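Local coordinates for protein putative hydrolase (Burkholderia cenocepacia, PDB 4X00) that probably hydrolyses ester bonds, as a putative aryl esterase built on the alpha/beta hydrolase fold, at residues R47-K52 with S187-N192; L175-Q180 with P261-P266. One frame throughout, in Å; residues are numbered along the deposited sequence.

In the fold
From the N terminus the chain first forms strands of the central sheet, then the short turn and helix start at 47-52. Much later, the loop 175-180 leaves helix 162-174. Helix 183-194 follows and comes back to the turn at 47-52, so interaction 1 closes a loop of more than 130 residues. Segment 261-266 lies beyond strand 250-254, near the C-terminal helix. It meets 175-180, and interaction 2 closes a second loop. The two loops cross, since the segments alternate along the chain. The centres of the two interactions are about 12 Å apart. K52 and W50 of interaction 1 touch L263 and F262 of interaction 2. Together the contacts tie helix 183-194 and the loop before it to segments following strands 36-40 and 250-254.

Interaction 1: R47-K52 with S187-N192; sequences RLNWSK and SLLLAN. With EDO (1,2-ethanediol), chain F.
L48 gives the largest share of this contact, and its side chain points at helix 183-194. CG stands anti to the carbonyl carbon (chi1 -63°). L48 CB comes within 4.4 Å of L189 CD2, a loose apolar approach. CG lies near the N192 amide oxygen. The tip, L48 CD1, goes furthest: it sits 3.6 Å from N192 OD1 and 4.1 Å from L188 CD1. L48 and N192 cross obliquely, so a methyl meets the amide group without a polar bond between them. N192 OD1 is instead hydrogen-bonded to S46 OG, and the backbone N of S46 donates to N49 OD1. One residue, S46, thus gives each amide oxygen a polar partner. N49 ND2 then rests 3.8 Å from L189 CD2, again crossing obliquely.

No hydrogen bond joins the two segments directly. A 1,2-ethanediol, probably from the crystallisation liquor, lies beside the leucines. Its O2 donates to L48 O at 2.8 Å, and its O1 is hydrogen-bonded to S51 OG at 2.7 Å. Its carbon C2 touches the methyl CD2 of L189. The diol is therefore held by L48 O of the 3-10 turn and S51 OG at the start of helix 51-54, and lined by leucine methyls of helix 183-194. The arrangement joins a 3-10 turn after strand 36-40 to a helix inserted between strands 132-136 and 222-227, consistent with the cap region of an alpha/beta hydrolase.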
ATOM      1  N   ARG A  47       8.820   2.545  -3.137  1.00  7.47           N
ATOM      2  CA  ARG A  47       8.550   3.968  -2.979  1.00  7.42           C
ATOM      3  C   ARG A  47       8.316   4.659  -4.320  1.00  8.02           C
ATOM      4  O   ARG A  47       7.640   5.690  -4.340  1.00  9.40           O
ATOM      5  CB  ARG A  47       9.708   4.659  -2.240  1.00  8.29           C
ATOM      6  CG  ARG A  47      10.853   5.157  -3.086  1.00  8.45           C
ATOM      7  CD  ARG A  47      11.681   4.048  -3.745  1.00  8.23           C
ATOM      8  NE  ARG A  47      12.536   3.262  -2.849  1.00  8.60           N
ATOM      9  CZ  ARG A  47      13.808   3.536  -2.578  1.00  8.82           C
ATOM     10  NH1 ARG A  47      14.391   4.646  -3.028  1.00 10.38           N
ATOM     11  NH2 ARG A  47      14.495   2.672  -1.837  1.00  9.00           N
ATOM     12  N   LEU A  48       8.844   4.114  -5.424  1.00  7.74           N
ATOM     13  CA  LEU A  48       8.674   4.754  -6.737  1.00  8.30           C
ATOM     14  C   LEU A  48       7.232   4.876  -7.159  1.00  8.05           C
ATOM     15  O   LEU A  48       6.916   5.750  -7.984  1.00  9.31           O
ATOM     16  CB  LEU A  48       9.436   3.977  -7.833  1.00  9.08           C
ATOM     17  CG  LEU A  48      10.948   3.954  -7.608  1.00 10.24           C
ATOM     18  CD1 LEU A  48      11.623   3.196  -8.758  1.00 10.26           C
ATOM     19  CD2 LEU A  48      11.587   5.341  -7.402  1.00 11.49           C
ATOM     20  N   ASN A  49       6.346   4.039  -6.617  1.00  8.15           N
ATOM     21  CA  ASN A  49       4.932   4.164  -6.976  1.00  8.48           C
ATOM     22  C   ASN A  49       4.331   5.518  -6.660  1.00  8.55           C
ATOM     23  O   ASN A  49       3.356   5.891  -7.282  1.00  9.04           O
ATOM     24  CB  ASN A  49       4.107   3.103  -6.267  1.00 10.79           C
ATOM     25  CG  ASN A  49       4.357   1.737  -6.798  1.00 13.81           C
ATOM     26  OD1 ASN A  49       4.779   0.856  -6.048  1.00 17.08           O
ATOM     27  ND2 ASN A  49       4.067   1.519  -8.061  1.00 12.43           N
ATOM     28  N   TRP A  50       4.913   6.227  -5.686  1.00  7.92           N
ATOM     29  CA  TRP A  50       4.295   7.441  -5.147  1.00  8.25           C
ATOM     30  C   TRP A  50       4.845   8.726  -5.745  1.00  9.06           C
ATOM     31  O   TRP A  50       4.570   9.808  -5.240  1.00  9.19           O
ATOM     32  CB  TRP A  50       4.458   7.460  -3.630  1.00  9.21           C
ATOM     33  CG  TRP A  50       3.827   6.299  -2.942  1.00  8.47           C
ATOM     34  CD1 TRP A  50       4.472   5.284  -2.264  1.00  8.32           C
ATOM     35  CD2 TRP A  50       2.430   5.997  -2.882  1.00  7.85           C
ATOM     36  NE1 TRP A  50       3.552   4.392  -1.778  1.00  8.19           N
ATOM     37  CE2 TRP A  50       2.286   4.820  -2.112  1.00  8.09           C
ATOM     38  CE3 TRP A  50       1.272   6.654  -3.346  1.00  8.64           C
ATOM     39  CZ2 TRP A  50       1.026   4.270  -1.804  1.00  8.44           C
ATOM     40  CZ3 TRP A  50       0.026   6.100  -3.049  1.00  8.96           C
ATOM     41  CH2 TRP A  50      -0.087   4.923  -2.297  1.00  8.93           C
ATOM     42  N   SER A  51       5.555   8.638  -6.860  1.00  9.65           N
ATOM     43  CA  SER A  51       6.221   9.806  -7.438  0.76 11.08           C
ATOM     44  C   SER A  51       5.280  10.980  -7.747  1.00 10.97           C
ATOM     45  O   SER A  51       5.648  12.143  -7.576  1.00 11.68           O
ATOM     46  CB  SER A  51       6.966   9.427  -8.713  0.76 12.88           C
ATOM     47  OG  SER A  51       6.052   9.101  -9.731  0.76 14.81           O
ATOM     48  N   LYS A  52       4.063  10.695  -8.212  1.00 10.72           N
ATOM     49  CA  LYS A  52       3.172  11.801  -8.572  0.76 11.19           C
ATOM     50  C   LYS A  52       2.589  12.496  -7.354  1.00 11.01           C
ATOM     51  O   LYS A  52       2.063  13.618  -7.459  1.00 11.90           O
ATOM     52  CB  LYS A  52       2.048  11.315  -9.482  0.76 12.47           C
ATOM     53  CG  LYS A  52       2.569  10.756 -10.797  0.76 14.19           C
ATOM     54  CD  LYS A  52       1.450  10.541 -11.753  0.76 17.62           C
ATOM     55  CE  LYS A  52       1.922   9.804 -12.989  0.76 20.14           C
ATOM     56  NZ  LYS A  52       0.757   9.536 -13.854  0.76 21.57           N
ATOM     57  N   SER A 187       8.284   0.712 -17.898  1.00  8.91           N
ATOM     58  CA  SER A 187       9.560  -0.004 -17.863  0.52  9.13           C
ATOM     59  C   SER A 187      10.256   0.201 -16.506  1.00  8.49           C
ATOM     60  O   SER A 187      10.915  -0.719 -16.004  1.00  8.66           O
ATOM     61  CB  SER A 187      10.471   0.443 -19.005  0.52  9.83           C
ATOM     62  OG  SER A 187      11.030   1.711 -18.754  0.52 11.43           O
ATOM     63  N   LEU A 188      10.144   1.393 -15.914  1.00  8.48           N
ATOM     64  CA  LEU A 188      10.758   1.667 -14.606  1.00  8.77           C
ATOM     65  C   LEU A 188      10.085   0.786 -13.559  1.00  8.14           C
ATOM     66  O   LEU A 188      10.748   0.118 -12.750  1.00  8.25           O
ATOM     67  CB  LEU A 188      10.609   3.149 -14.259  1.00  9.83           C
ATOM     68  CG  LEU A 188      11.121   3.511 -12.877  1.00 10.45           C
ATOM     69  CD1 LEU A 188      12.610   3.237 -12.757  1.00 10.81           C
ATOM     70  CD2 LEU A 188      10.797   5.000 -12.583  1.00 12.22           C
ATOM     71  N   LEU A 189       8.753   0.748 -13.573  1.00  8.61           N
ATOM     72  CA  LEU A 189       8.016  -0.057 -12.602  1.00  8.34           C
ATOM     73  C   LEU A 189       8.210  -1.556 -12.834  1.00  7.93           C
ATOM     74  O   LEU A 189       8.158  -2.330 -11.888  1.00  8.83           O
ATOM     75  CB  LEU A 189       6.520   0.321 -12.608  1.00  9.16           C
ATOM     76  CG  LEU A 189       6.198   1.738 -12.112  1.00 10.04           C
ATOM     77  CD1 LEU A 189       4.690   1.947 -12.160  1.00 11.94           C
ATOM     78  CD2 LEU A 189       6.728   1.913 -10.684  1.00 11.39           C
ATOM     79  N   LEU A 190       8.466  -1.954 -14.075  1.00  7.32           N
ATOM     80  CA  LEU A 190       8.723  -3.364 -14.397  1.00  7.59           C
ATOM     81  C   LEU A 190      10.057  -3.829 -13.777  1.00  7.16           C
ATOM     82  O   LEU A 190      10.130  -4.865 -13.107  1.00  7.75           O
ATOM     83  CB  LEU A 190       8.733  -3.558 -15.907  1.00  7.87           C
ATOM     84  CG  LEU A 190       8.824  -5.020 -16.344  1.00  8.89           C
ATOM     85  CD1 LEU A 190       7.574  -5.782 -15.917  1.00  9.98           C
ATOM     86  CD2 LEU A 190       8.989  -5.004 -17.862  1.00 11.36           C
ATOM     87  N   ALA A 191      11.106  -3.035 -13.971  1.00  6.76           N
ATOM     88  CA  ALA A 191      12.416  -3.339 -13.363  1.00  7.64           C
ATOM     89  C   ALA A 191      12.311  -3.295 -11.831  1.00  7.16           C
ATOM     90  O   ALA A 191      12.847  -4.146 -11.101  1.00  7.89           O
ATOM     91  CB  ALA A 191      13.448  -2.361 -13.871  1.00  7.49           C
ATOM     92  N   ASN A 192      11.570  -2.304 -11.334  1.00  7.49           N
ATOM     93  CA  ASN A 192      11.297  -2.162  -9.919  1.00  7.74           C
ATOM     94  C   ASN A 192      10.635  -3.413  -9.331  1.00  7.55           C
ATOM     95  O   ASN A 192      11.021  -3.899  -8.241  1.00  8.38           O
ATOM     96  CB  ASN A 192      10.410  -0.915  -9.765  1.00  8.20           C
ATOM     97  CG  ASN A 192      10.160  -0.500  -8.326  1.00  8.53           C
ATOM     98  OD1 ASN A 192      11.084  -0.139  -7.596  1.00  9.55           O
ATOM     99  ND2 ASN A 192       8.877  -0.452  -7.935  1.00  9.05           N
TER
HETATM  100  C1  EDO F 302       5.855   6.071 -11.140  1.00 24.14           C
HETATM  101  O1  EDO F 302       5.624   7.341 -11.762  1.00 28.92           O
HETATM  102  C2  EDO F 302       7.325   5.706 -11.305  1.00 25.82           C
HETATM  103  O2  EDO F 302       8.128   6.513 -10.430  1.00 25.59           O

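Interaction 2: L175-Q180 with P261-P266; sequences LCFHRQ and PFLEEP. With EDO (1,2-ethanediol), chain K.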
ATOM      1  N   LEU A 175      -1.959  -5.546 -15.106  1.00  9.49           N
ATOM      2  CA  LEU A 175      -3.251  -5.609 -14.423  1.00  9.94           C
ATOM      3  C   LEU A 175      -3.386  -4.521 -13.361  1.00  9.80           C
ATOM      4  O   LEU A 175      -4.474  -4.332 -12.821  1.00 10.37           O
ATOM      5  CB  LEU A 175      -3.440  -6.987 -13.783  1.00 10.55           C
ATOM      6  CG  LEU A 175      -3.725  -8.069 -14.838  1.00 11.22           C
ATOM      7  CD1 LEU A 175      -3.588  -9.440 -14.147  1.00 12.85           C
ATOM      8  CD2 LEU A 175      -5.103  -7.914 -15.491  1.00 11.80           C
ATOM      9  N   CYS A 176      -2.308  -3.814 -13.038  1.00  8.91           N
ATOM     10  CA  CYS A 176      -2.392  -2.778 -12.017  1.00  9.04           C
ATOM     11  C   CYS A 176      -3.035  -1.490 -12.554  1.00  8.88           C
ATOM     12  O   CYS A 176      -3.249  -0.559 -11.777  1.00 10.03           O
ATOM     13  CB  CYS A 176      -0.998  -2.466 -11.458  1.00  9.98           C
ATOM     14  SG  CYS A 176      -0.347  -3.720 -10.319  1.00 10.51           S
ATOM     15  N   PHE A 177      -3.311  -1.425 -13.863  1.00  9.38           N
ATOM     16  CA  PHE A 177      -3.793  -0.178 -14.463  1.00  9.86           C
ATOM     17  C   PHE A 177      -4.975  -0.415 -15.360  1.00 11.19           C
ATOM     18  O   PHE A 177      -5.034  -1.442 -16.054  1.00 11.97           O
ATOM     19  CB  PHE A 177      -2.711   0.488 -15.316  1.00 10.84           C
ATOM     20  CG  PHE A 177      -1.442   0.761 -14.560  1.00  9.84           C
ATOM     21  CD1 PHE A 177      -1.302   1.922 -13.815  1.00 11.71           C
ATOM     22  CD2 PHE A 177      -0.381  -0.153 -14.569  1.00 10.78           C
ATOM     23  CE1 PHE A 177      -0.152   2.165 -13.098  1.00 12.68           C
ATOM     24  CE2 PHE A 177       0.764   0.103 -13.866  1.00 11.59           C
ATOM     25  CZ  PHE A 177       0.893   1.246 -13.130  1.00 12.29           C
ATOM     26  N   HIS A 178      -5.905   0.540 -15.382  1.00 10.81           N
ATOM     27  CA  HIS A 178      -6.828   0.655 -16.517  1.00 13.39           C
ATOM     28  C   HIS A 178      -6.246   1.625 -17.535  1.00 14.52           C
ATOM     29  O   HIS A 178      -6.128   1.278 -18.709  1.00 16.60           O
ATOM     30  CB  HIS A 178      -8.210   1.122 -16.059  1.00 16.92           C
ATOM     31  CG  HIS A 178      -9.189   1.239 -17.177  1.00 22.97           C
ATOM     32  ND1 HIS A 178      -9.605   0.154 -17.915  1.00 28.76           N
ATOM     33  CD2 HIS A 178      -9.838   2.314 -17.679  1.00 23.74           C
ATOM     34  CE1 HIS A 178     -10.473   0.556 -18.828  1.00 27.82           C
ATOM     35  NE2 HIS A 178     -10.632   1.861 -18.706  1.00 25.31           N
ATOM     36  N   ARG A 179      -5.912   2.840 -17.084  1.00 15.30           N
ATOM     37  CA  ARG A 179      -5.200   3.837 -17.896  1.00 17.49           C
ATOM     38  C   ARG A 179      -3.715   3.435 -17.853  1.00 16.55           C
ATOM     39  O   ARG A 179      -3.055   3.676 -16.854  1.00 14.92           O
ATOM     40  CB  ARG A 179      -5.398   5.271 -17.344  1.00 19.77           C
ATOM     41  CG  ARG A 179      -6.834   5.829 -17.246  1.00 23.42           C
ATOM     42  CD  ARG A 179      -6.788   7.311 -16.804  1.00 27.23           C
ATOM     43  NE  ARG A 179      -8.081   7.983 -16.836  1.00 30.58           N
ATOM     44  CZ  ARG A 179      -8.254   9.282 -16.571  1.00 32.81           C
ATOM     45  NH1 ARG A 179      -7.219  10.054 -16.237  1.00 34.93           N
ATOM     46  NH2 ARG A 179      -9.461   9.805 -16.637  1.00 31.05           N
ATOM     47  N   GLN A 180      -3.200   2.766 -18.884  1.00 16.07           N
ATOM     48  CA  GLN A 180      -1.802   2.339 -18.828  1.00 15.49           C
ATOM     49  C   GLN A 180      -0.865   3.528 -18.782  1.00 14.54           C
ATOM     50  O   GLN A 180      -1.112   4.541 -19.435  1.00 15.54           O
ATOM     51  CB  GLN A 180      -1.434   1.459 -20.024  1.00 16.41           C
ATOM     52  CG  GLN A 180      -2.152   0.106 -20.033  1.00 17.93           C
ATOM     53  CD  GLN A 180      -1.810  -0.787 -18.823  1.00 17.49           C
ATOM     54  OE1 GLN A 180      -0.668  -0.843 -18.368  1.00 18.77           O
ATOM     55  NE2 GLN A 180      -2.791  -1.539 -18.360  1.00 16.99           N
ATOM     56  N   PRO A 261      -5.179   4.299  -8.943  1.00  8.28           N
ATOM     57  CA  PRO A 261      -5.718   5.641  -9.220  1.00  8.57           C
ATOM     58  C   PRO A 261      -4.756   6.782  -8.882  1.00  8.72           C
ATOM     59  O   PRO A 261      -4.906   7.865  -9.445  1.00  8.90           O
ATOM     60  CB  PRO A 261      -6.990   5.705  -8.337  1.00  9.05           C
ATOM     61  CG  PRO A 261      -6.785   4.663  -7.282  1.00  8.58           C
ATOM     62  CD  PRO A 261      -6.019   3.554  -8.001  1.00  8.03           C
ATOM     63  N   PHE A 262      -3.839   6.585  -7.944  1.00  8.30           N
ATOM     64  CA  PHE A 262      -2.864   7.618  -7.588  1.00  8.38           C
ATOM     65  C   PHE A 262      -1.900   7.897  -8.756  1.00  8.80           C
ATOM     66  O   PHE A 262      -1.293   8.987  -8.815  1.00  9.49           O
ATOM     67  CB  PHE A 262      -2.081   7.206  -6.327  1.00  8.95           C
ATOM     68  CG  PHE A 262      -1.437   5.842  -6.457  1.00  8.61           C
ATOM     69  CD1 PHE A 262      -2.155   4.675  -6.180  1.00  8.67           C
ATOM     70  CD2 PHE A 262      -0.125   5.746  -6.940  1.00  9.78           C
ATOM     71  CE1 PHE A 262      -1.564   3.420  -6.352  1.00  9.10           C
ATOM     72  CE2 PHE A 262       0.468   4.506  -7.126  1.00  9.44           C
ATOM     73  CZ  PHE A 262      -0.259   3.338  -6.833  1.00  9.82           C
ATOM     74  N   LEU A 263      -1.763   6.930  -9.675  1.00  8.72           N
ATOM     75  CA  LEU A 263      -0.981   7.137 -10.898  1.00  9.11           C
ATOM     76  C   LEU A 263      -1.895   7.481 -12.056  1.00  9.56           C
ATOM     77  O   LEU A 263      -1.536   8.294 -12.912  1.00 10.84           O
ATOM     78  CB  LEU A 263      -0.164   5.871 -11.237  1.00  9.27           C
ATOM     79  CG  LEU A 263       1.141   5.757 -10.427  1.00 11.21           C
ATOM     80  CD1 LEU A 263       1.682   4.307 -10.503  1.00 11.66           C
ATOM     81  CD2 LEU A 263       2.198   6.755 -10.893  1.00 12.87           C
ATOM     82  N   GLU A 264      -3.077   6.860 -12.093  1.00  8.69           N
ATOM     83  CA  GLU A 264      -3.982   7.035 -13.249  1.00  9.39           C
ATOM     84  C   GLU A 264      -4.730   8.369 -13.271  1.00  9.35           C
ATOM     85  O   GLU A 264      -4.982   8.924 -14.362  1.00 11.00           O
ATOM     86  CB  GLU A 264      -4.997   5.895 -13.305  1.00  9.49           C
ATOM     87  CG  GLU A 264      -4.317   4.517 -13.494  1.00 11.16           C
ATOM     88  CD  GLU A 264      -5.289   3.365 -13.434  1.00 13.23           C
ATOM     89  OE1 GLU A 264      -6.148   3.264 -14.320  1.00 13.91           O
ATOM     90  OE2 GLU A 264      -5.196   2.535 -12.501  1.00 14.29           O
ATOM     91  N   GLU A 265      -5.110   8.855 -12.097  1.00  9.31           N
ATOM     92  CA  GLU A 265      -5.815  10.126 -11.938  1.00  9.33           C
ATOM     93  C   GLU A 265      -5.135  10.912 -10.816  1.00  8.93           C
ATOM     94  O   GLU A 265      -5.715  11.111  -9.740  1.00  9.16           O
ATOM     95  CB  GLU A 265      -7.300   9.881 -11.627  1.00 10.36           C
ATOM     96  CG  GLU A 265      -8.061   9.295 -12.806  1.00 11.29           C
ATOM     97  CD  GLU A 265      -9.555   9.182 -12.548  1.00 12.20           C
ATOM     98  OE1 GLU A 265     -10.202  10.198 -12.230  1.00 12.81           O
ATOM     99  OE2 GLU A 265     -10.107   8.072 -12.683  1.00 12.77           O
ATOM    100  N   PRO A 266      -3.891  11.339 -11.044  1.00  8.59           N
ATOM    101  CA  PRO A 266      -3.086  11.855  -9.925  1.00  8.70           C
ATOM    102  C   PRO A 266      -3.578  13.205  -9.419  1.00  8.69           C
ATOM    103  O   PRO A 266      -3.469  13.446  -8.214  1.00  9.86           O
ATOM    104  CB  PRO A 266      -1.675  11.963 -10.547  1.00  9.19           C
ATOM    105  CG  PRO A 266      -1.923  12.147 -12.015  1.00 10.02           C
ATOM    106  CD  PRO A 266      -3.130  11.277 -12.311  1.00  9.63           C
TER
HETATM  107  C1  EDO K 307       0.151   6.695 -14.766  1.00 20.32           C
HETATM  108  O1  EDO K 307       1.547   6.541 -14.910  1.00 21.25           O
HETATM  109  C2  EDO K 307      -0.723   5.548 -15.246  1.00 20.52           C
HETATM  110  O2  EDO K 307      -1.758   6.064 -16.088  1.00 20.35           O
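A single carboxylate oxygen, E264 OE1, takes two consecutive backbone N-H groups of the loop. H178 N lies 2.9 Å from E264 OE1, with a bent N-H...O angle of 138°. R179 N lies 2.8 Å from E264 OE1 and is straighter, at 163°. Both donors come from above the carboxylate plane. The chain of E264 is extended beyond CG, which carries the acid across to the loop. G258 N also donates to OE1, and A260 N donates to OE2, so this buried acid is held by four backbone N-H groups. Such a grip would probably stabilise its negative charge.

R179 reaches back the other way, extended from CG to NE. R179 NH1 makes a weak bond to E264 O at 3.1 Å. E265 CG lies over one guanidinium face, 3.6 Å from R179 NH1. The E265 carboxylate is stacked nearly parallel to the guanidinium, 19° between planes, but no N-H points at it; S257 and R268 hold its oxygens. F177 offers its ring edge to E264 CG and to L263 CD1. L263 CD1 lies 3.8 Å from F177 CE1. A 1,2-ethanediol donates from O2 to R179 O.

The contact binds the loop between helices 162-174 and 183-194 to the short helix 261-264, which follows strand 250-254 and leads into helix 266-280.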